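Putative phosphoglycolate phosphatase (Lactobacillus delbrueckii, PDB 2HI0) probably hydrolyses phosphoglycolate as a phosphatase of the haloacid dehalogenase (HAD) superfamily. Local coordinates at residues L26-H35 / V56-A64. Residues are numbered along the deposited sequence; the frame is centred on the assembly and turned at random.
Sequences LNYAFEQTGH and VTRALAYEA. With EDO (1,2-ethanediol), chain H.
The carboxylate of E63 takes a hydrogen bond from the H35 imidazole, ND1 to OE1 at 2.7 Å. OE1 accepts through its syn lone pair, yet the bond is bent: the N-H...O angle is 138° and the oxygen stands tilted out of the ring plane. Ring and carboxylate planes are turned 55° apart. E63 spans the gap on an extended chain, its CG anti to the backbone N, while OE2 accepts from the backbone N of R36. On the imidazole, NE2 is hydrogen-bonded to E89 of helix 87-103, so the ring is held at both nitrogens. L60 CD2 lies over one face, 3.7 Å from the ring centroid, a CH-pi contact. Replacing H35 by an alanine would probably leave E63 OE1 without its donor and E89 without its imidazole partner, and take away the ring face that packs on L60 CD2.

The contact joins helix 19-32 and the turn that follows it to helix 52-63 in the helical cap inserted into the HAD fold, away from the parallel sheet; the axes of 26-32 and 56-63 cross at -63° with a closest approach of 12.1 Å, a distance bridged by side chains. F30 enters as a knob into the hole formed by V56, A59, L60 and E63. Its CZ meets A59 CB at 3.5 Å, and CE2 lies 3.7 Å from L60 CD2, placing that methyl against both the phenyl and the imidazole. Farther back along the helix, L26 divides its branches: CD1 packs on V56 CG2 and CD2 on A59 CB at 3.9 Å. A Schellman motif closes helix 19-32, with H35 N bonded to F30 O at 2.9 Å and G34 N to E31 O; positive phi at G34 turns the chain and brings H35 toward E63.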
ATOM      1  N   LEU A  26      -9.801  12.222   1.373  1.00  9.40           N
ATOM      2  CA  LEU A  26     -10.836  11.752   0.440  1.00 11.24           C
ATOM      3  C   LEU A  26     -12.130  12.527   0.662  1.00 11.61           C
ATOM      4  O   LEU A  26     -12.765  12.967  -0.290  1.00 11.30           O
ATOM      5  CB  LEU A  26     -11.126  10.215   0.485  1.00 13.25           C
ATOM      6  CG  LEU A  26     -11.863   9.592  -0.736  1.00 14.73           C
ATOM      7  CD1 LEU A  26     -11.055   9.780  -2.010  1.00 17.03           C
ATOM      8  CD2 LEU A  26     -12.104   8.105  -0.423  1.00 11.95           C
ATOM      9  N   ASN A  27     -12.550  12.659   1.907  1.00 10.69           N
ATOM     10  CA  ASN A  27     -13.759  13.387   2.208  1.00 10.68           C
ATOM     11  C   ASN A  27     -13.672  14.860   1.808  1.00 11.62           C
ATOM     12  O   ASN A  27     -14.618  15.411   1.240  1.00 13.04           O
ATOM     13  CB  ASN A  27     -14.154  13.265   3.681  1.00 14.41           C
ATOM     14  CG  ASN A  27     -14.783  11.918   4.017  1.00 15.07           C
ATOM     15  OD1 ASN A  27     -15.449  11.302   3.187  1.00 13.47           O
ATOM     16  ND2 ASN A  27     -14.552  11.452   5.245  1.00 14.54           N
ATOM     17  N   TYR A  28     -12.504  15.481   2.045  1.00 11.16           N
ATOM     18  CA  TYR A  28     -12.248  16.851   1.563  1.00 12.36           C
ATOM     19  C   TYR A  28     -12.458  17.001   0.048  1.00  9.77           C
ATOM     20  O   TYR A  28     -13.155  17.897  -0.415  1.00 13.78           O
ATOM     21  CB  TYR A  28     -10.847  17.319   1.959  1.00 11.92           C
ATOM     22  CG  TYR A  28     -10.531  18.743   1.476  1.00 10.83           C
ATOM     23  CD1 TYR A  28     -10.863  19.850   2.253  1.00 13.19           C
ATOM     24  CD2 TYR A  28      -9.884  18.942   0.299  1.00 11.37           C
ATOM     25  CE1 TYR A  28     -10.582  21.120   1.810  1.00 13.72           C
ATOM     26  CE2 TYR A  28      -9.614  20.205  -0.167  1.00 15.36           C
ATOM     27  CZ  TYR A  28      -9.959  21.300   0.608  1.00 18.72           C
ATOM     28  OH  TYR A  28      -9.663  22.575   0.191  1.00 19.41           O
ATOM     29  N   ALA A  29     -11.809  16.110  -0.720  1.00 11.24           N
ATOM     30  CA  ALA A  29     -11.837  16.111  -2.188  1.00 12.98           C
ATOM     31  C   ALA A  29     -13.260  15.919  -2.717  1.00 12.50           C
ATOM     32  O   ALA A  29     -13.723  16.563  -3.668  1.00 12.82           O
ATOM     33  CB  ALA A  29     -10.916  14.988  -2.721  1.00 11.88           C
ATOM     34  N   PHE A  30     -13.960  14.952  -2.137  1.00 10.67           N
ATOM     35  CA  PHE A  30     -15.353  14.658  -2.463  1.00 12.17           C
ATOM     36  C   PHE A  30     -16.235  15.866  -2.185  1.00 12.11           C
ATOM     37  O   PHE A  30     -17.021  16.291  -3.009  1.00 12.87           O
ATOM     38  CB  PHE A  30     -15.872  13.408  -1.717  1.00 12.25           C
ATOM     39  CG  PHE A  30     -15.740  12.113  -2.548  1.00 15.48           C
ATOM     40  CD1 PHE A  30     -14.509  11.754  -3.027  1.00 14.50           C
ATOM     41  CD2 PHE A  30     -16.843  11.333  -2.901  1.00 16.54           C
ATOM     42  CE1 PHE A  30     -14.303  10.639  -3.794  1.00 17.75           C
ATOM     43  CE2 PHE A  30     -16.654  10.202  -3.703  1.00 20.57           C
ATOM     44  CZ  PHE A  30     -15.375   9.869  -4.145  1.00 16.16           C
ATOM     45  N   GLU A  31     -16.082  16.439  -1.007  1.00 12.08           N
ATOM     46  CA  GLU A  31     -16.896  17.609  -0.670  1.00 11.72           C
ATOM     47  C   GLU A  31     -16.639  18.771  -1.658  1.00 10.51           C
ATOM     48  O   GLU A  31     -17.589  19.434  -2.119  1.00 13.57           O
ATOM     49  CB  GLU A  31     -16.559  18.068   0.755  1.00 13.17           C
ATOM     50  CG  GLU A  31     -17.337  19.299   1.205  1.00 15.78           C
ATOM     51  CD  GLU A  31     -17.125  19.668   2.662  1.00 14.58           C
ATOM     52  OE1 GLU A  31     -15.964  19.814   3.111  1.00 16.13           O
ATOM     53  OE2 GLU A  31     -18.175  19.871   3.323  1.00 16.97           O
ATOM     54  N   GLN A  32     -15.352  19.027  -1.949  1.00 12.79           N
ATOM     55  CA  GLN A  32     -14.989  20.075  -2.887  1.00 12.23           C
ATOM     56  C   GLN A  32     -15.556  19.910  -4.304  1.00 13.76           C
ATOM     57  O   GLN A  32     -15.672  20.870  -5.047  1.00 15.43           O
ATOM     58  CB  GLN A  32     -13.469  20.264  -2.997  1.00 13.86           C
ATOM     59  CG  GLN A  32     -12.862  20.874  -1.775  1.00 20.82           C
ATOM     60  CD  GLN A  32     -13.289  22.295  -1.564  1.00 17.54           C
ATOM     61  OE1 GLN A  32     -13.192  23.115  -2.490  1.00 18.49           O
ATOM     62  NE2 GLN A  32     -13.766  22.623  -0.353  1.00 15.15           N
ATOM     63  N   THR A  33     -15.851  18.674  -4.679  1.00 10.62           N
ATOM     64  CA  THR A  33     -16.361  18.346  -6.000  1.00 11.11           C
ATOM     65  C   THR A  33     -17.861  17.966  -6.002  1.00 12.35           C
ATOM     66  O   THR A  33     -18.396  17.491  -7.008  1.00 12.54           O
ATOM     67  CB  THR A  33     -15.488  17.276  -6.647  1.00 12.03           C
ATOM     68  OG1 THR A  33     -15.421  16.121  -5.798  1.00 11.25           O
ATOM     69  CG2 THR A  33     -14.091  17.792  -6.940  1.00 15.87           C
ATOM     70  N   GLY A  34     -18.551  18.256  -4.902  1.00 11.35           N
ATOM     71  CA  GLY A  34     -20.000  18.125  -4.864  1.00 12.07           C
ATOM     72  C   GLY A  34     -20.550  16.757  -4.512  1.00 13.49           C
ATOM     73  O   GLY A  34     -21.761  16.512  -4.701  1.00 17.20           O
ATOM     74  N   HIS A  35     -19.718  15.881  -3.957  1.00 13.41           N
ATOM     75  CA  HIS A  35     -20.108  14.501  -3.654  1.00 13.89           C
ATOM     76  C   HIS A  35     -20.382  14.342  -2.163  1.00 17.77           C
ATOM     77  O   HIS A  35     -20.086  15.243  -1.395  1.00 17.70           O
ATOM     78  CB  HIS A  35     -19.023  13.529  -4.062  1.00 14.86           C
ATOM     79  CG  HIS A  35     -18.880  13.416  -5.539  1.00 16.77           C
ATOM     80  ND1 HIS A  35     -19.691  12.593  -6.287  1.00 16.14           N
ATOM     81  CD2 HIS A  35     -18.093  14.077  -6.419  1.00 19.30           C
ATOM     82  CE1 HIS A  35     -19.379  12.712  -7.564  1.00 15.83           C
ATOM     83  NE2 HIS A  35     -18.425  13.620  -7.679  1.00 16.51           N
ATOM     84  N   VAL A  56     -10.448   6.142  -6.035  1.00 10.18           N
ATOM     85  CA  VAL A  56     -11.537   7.122  -6.295  1.00  9.77           C
ATOM     86  C   VAL A  56     -12.668   6.464  -7.121  1.00 11.72           C
ATOM     87  O   VAL A  56     -13.860   6.716  -6.877  1.00 11.44           O
ATOM     88  CB  VAL A  56     -11.010   8.413  -6.893  1.00 12.00           C
ATOM     89  CG1 VAL A  56     -12.135   9.346  -7.340  1.00 11.60           C
ATOM     90  CG2 VAL A  56     -10.128   9.105  -5.868  1.00 12.82           C
ATOM     91  N   THR A  57     -12.309   5.569  -8.020  1.00  9.69           N
ATOM     92  CA  THR A  57     -13.335   4.850  -8.800  1.00  9.90           C
ATOM     93  C   THR A  57     -14.236   4.028  -7.842  1.00  9.55           C
ATOM     94  O   THR A  57     -15.459   4.028  -7.929  1.00 12.88           O
ATOM     95  CB  THR A  57     -12.675   3.905  -9.847  1.00  9.29           C
ATOM     96  OG1 THR A  57     -11.789   4.649 -10.692  1.00 11.71           O
ATOM     97  CG2 THR A  57     -13.732   3.166 -10.727  1.00 11.31           C
ATOM     98  N   ARG A  58     -13.597   3.281  -6.930  1.00 10.45           N
ATOM     99  CA  ARG A  58     -14.290   2.543  -5.872  1.00  8.35           C
ATOM    100  C   ARG A  58     -15.168   3.456  -5.010  1.00  8.87           C
ATOM    101  O   ARG A  58     -16.347   3.112  -4.707  1.00 10.13           O
ATOM    102  CB  ARG A  58     -13.265   1.797  -5.046  1.00 10.39           C
ATOM    103  CG  ARG A  58     -12.731   0.486  -5.671  1.00  8.49           C
ATOM    104  CD  ARG A  58     -11.630  -0.063  -4.744  1.00 10.61           C
ATOM    105  NE  ARG A  58     -11.160  -1.366  -5.183  1.00  9.51           N
ATOM    106  CZ  ARG A  58     -10.022  -1.914  -4.785  1.00  9.55           C
ATOM    107  NH1 ARG A  58      -9.182  -1.212  -4.021  1.00 11.04           N
ATOM    108  NH2 ARG A  58      -9.699  -3.113  -5.212  1.00 11.54           N
ATOM    109  N   ALA A  59     -14.609   4.592  -4.610  1.00 10.16           N
ATOM    110  CA  ALA A  59     -15.352   5.512  -3.714  1.00 10.97           C
ATOM    111  C   ALA A  59     -16.582   6.097  -4.399  1.00 10.96           C
ATOM    112  O   ALA A  59     -17.645   6.169  -3.791  1.00 11.15           O
ATOM    113  CB  ALA A  59     -14.447   6.683  -3.200  1.00 13.62           C
ATOM    114  N   LEU A  60     -16.448   6.446  -5.666  1.00 11.38           N
ATOM    115  CA  LEU A  60     -17.578   6.942  -6.451  1.00 11.10           C
ATOM    116  C   LEU A  60     -18.639   5.851  -6.629  1.00  9.98           C
ATOM    117  O   LEU A  60     -19.827   6.127  -6.560  1.00 12.22           O
ATOM    118  CB  LEU A  60     -17.124   7.503  -7.807  1.00 11.03           C
ATOM    119  CG  LEU A  60     -16.359   8.820  -7.801  1.00  8.94           C
ATOM    120  CD1 LEU A  60     -15.744   9.139  -9.193  1.00 12.59           C
ATOM    121  CD2 LEU A  60     -17.309   9.985  -7.348  1.00 11.93           C
ATOM    122  N   ALA A  61     -18.205   4.613  -6.859  1.00  8.42           N
ATOM    123  CA  ALA A  61     -19.166   3.498  -7.017  1.00  9.25           C
ATOM    124  C   ALA A  61     -19.893   3.247  -5.703  1.00 11.25           C
ATOM    125  O   ALA A  61     -21.106   3.000  -5.688  1.00 11.96           O
ATOM    126  CB  ALA A  61     -18.412   2.230  -7.445  1.00 11.07           C
ATOM    127  N   TYR A  62     -19.145   3.313  -4.603  1.00 10.96           N
ATOM    128  CA  TYR A  62     -19.743   3.128  -3.293  1.00 10.14           C
ATOM    129  C   TYR A  62     -20.765   4.239  -3.016  1.00  9.65           C
ATOM    130  O   TYR A  62     -21.898   3.947  -2.546  1.00 11.25           O
ATOM    131  CB  TYR A  62     -18.652   3.080  -2.226  1.00 12.59           C
ATOM    132  CG  TYR A  62     -19.148   2.527  -0.946  1.00 11.94           C
ATOM    133  CD1 TYR A  62     -19.459   1.182  -0.852  1.00 16.91           C
ATOM    134  CD2 TYR A  62     -19.299   3.337   0.177  1.00 15.70           C
ATOM    135  CE1 TYR A  62     -19.912   0.623   0.347  1.00 13.84           C
ATOM    136  CE2 TYR A  62     -19.753   2.791   1.390  1.00 14.95           C
ATOM    137  CZ  TYR A  62     -20.079   1.424   1.450  1.00 16.59           C
ATOM    138  OH  TYR A  62     -20.545   0.850   2.613  1.00 26.56           O
ATOM    139  N   GLU A  63     -20.432   5.488  -3.338  1.00 11.05           N
ATOM    140  CA  GLU A  63     -21.405   6.582  -3.204  1.00  9.19           C
ATOM    141  C   GLU A  63     -22.686   6.263  -4.015  1.00 10.37           C
ATOM    142  O   GLU A  63     -23.806   6.544  -3.579  1.00 14.71           O
ATOM    143  CB  GLU A  63     -20.843   7.916  -3.681  1.00 12.03           C
ATOM    144  CG  GLU A  63     -21.833   9.067  -3.623  1.00 13.34           C
ATOM    145  CD  GLU A  63     -21.318  10.356  -4.278  1.00 18.72           C
ATOM    146  OE1 GLU A  63     -20.550  10.293  -5.282  1.00 16.13           O
ATOM    147  OE2 GLU A  63     -21.733  11.436  -3.807  1.00 17.24           O
ATOM    148  N   ALA A  64     -22.504   5.649  -5.186  1.00 10.94           N
ATOM    149  CA  ALA A  64     -23.610   5.330  -6.108  1.00 12.29           C
ATOM    150  C   ALA A  64     -24.424   4.081  -5.704  1.00 13.96           C
ATOM    151  O   ALA A  64     -25.431   3.774  -6.331  1.00 18.39           O
ATOM    152  CB  ALA A  64     -23.070   5.173  -7.514  1.00 13.88           C
TER
HETATM  153  C1  EDO H 245     -15.264  16.970   4.371  1.00 23.42           C
HETATM  154  O1  EDO H 245     -14.819  18.216   4.879  1.00 21.22           O
HETATM  155  C2  EDO H 245     -15.747  16.148   5.564  1.00 18.89           C
HETATM  156  O2  EDO H 245     -16.919  16.688   6.191  1.00 27.13           O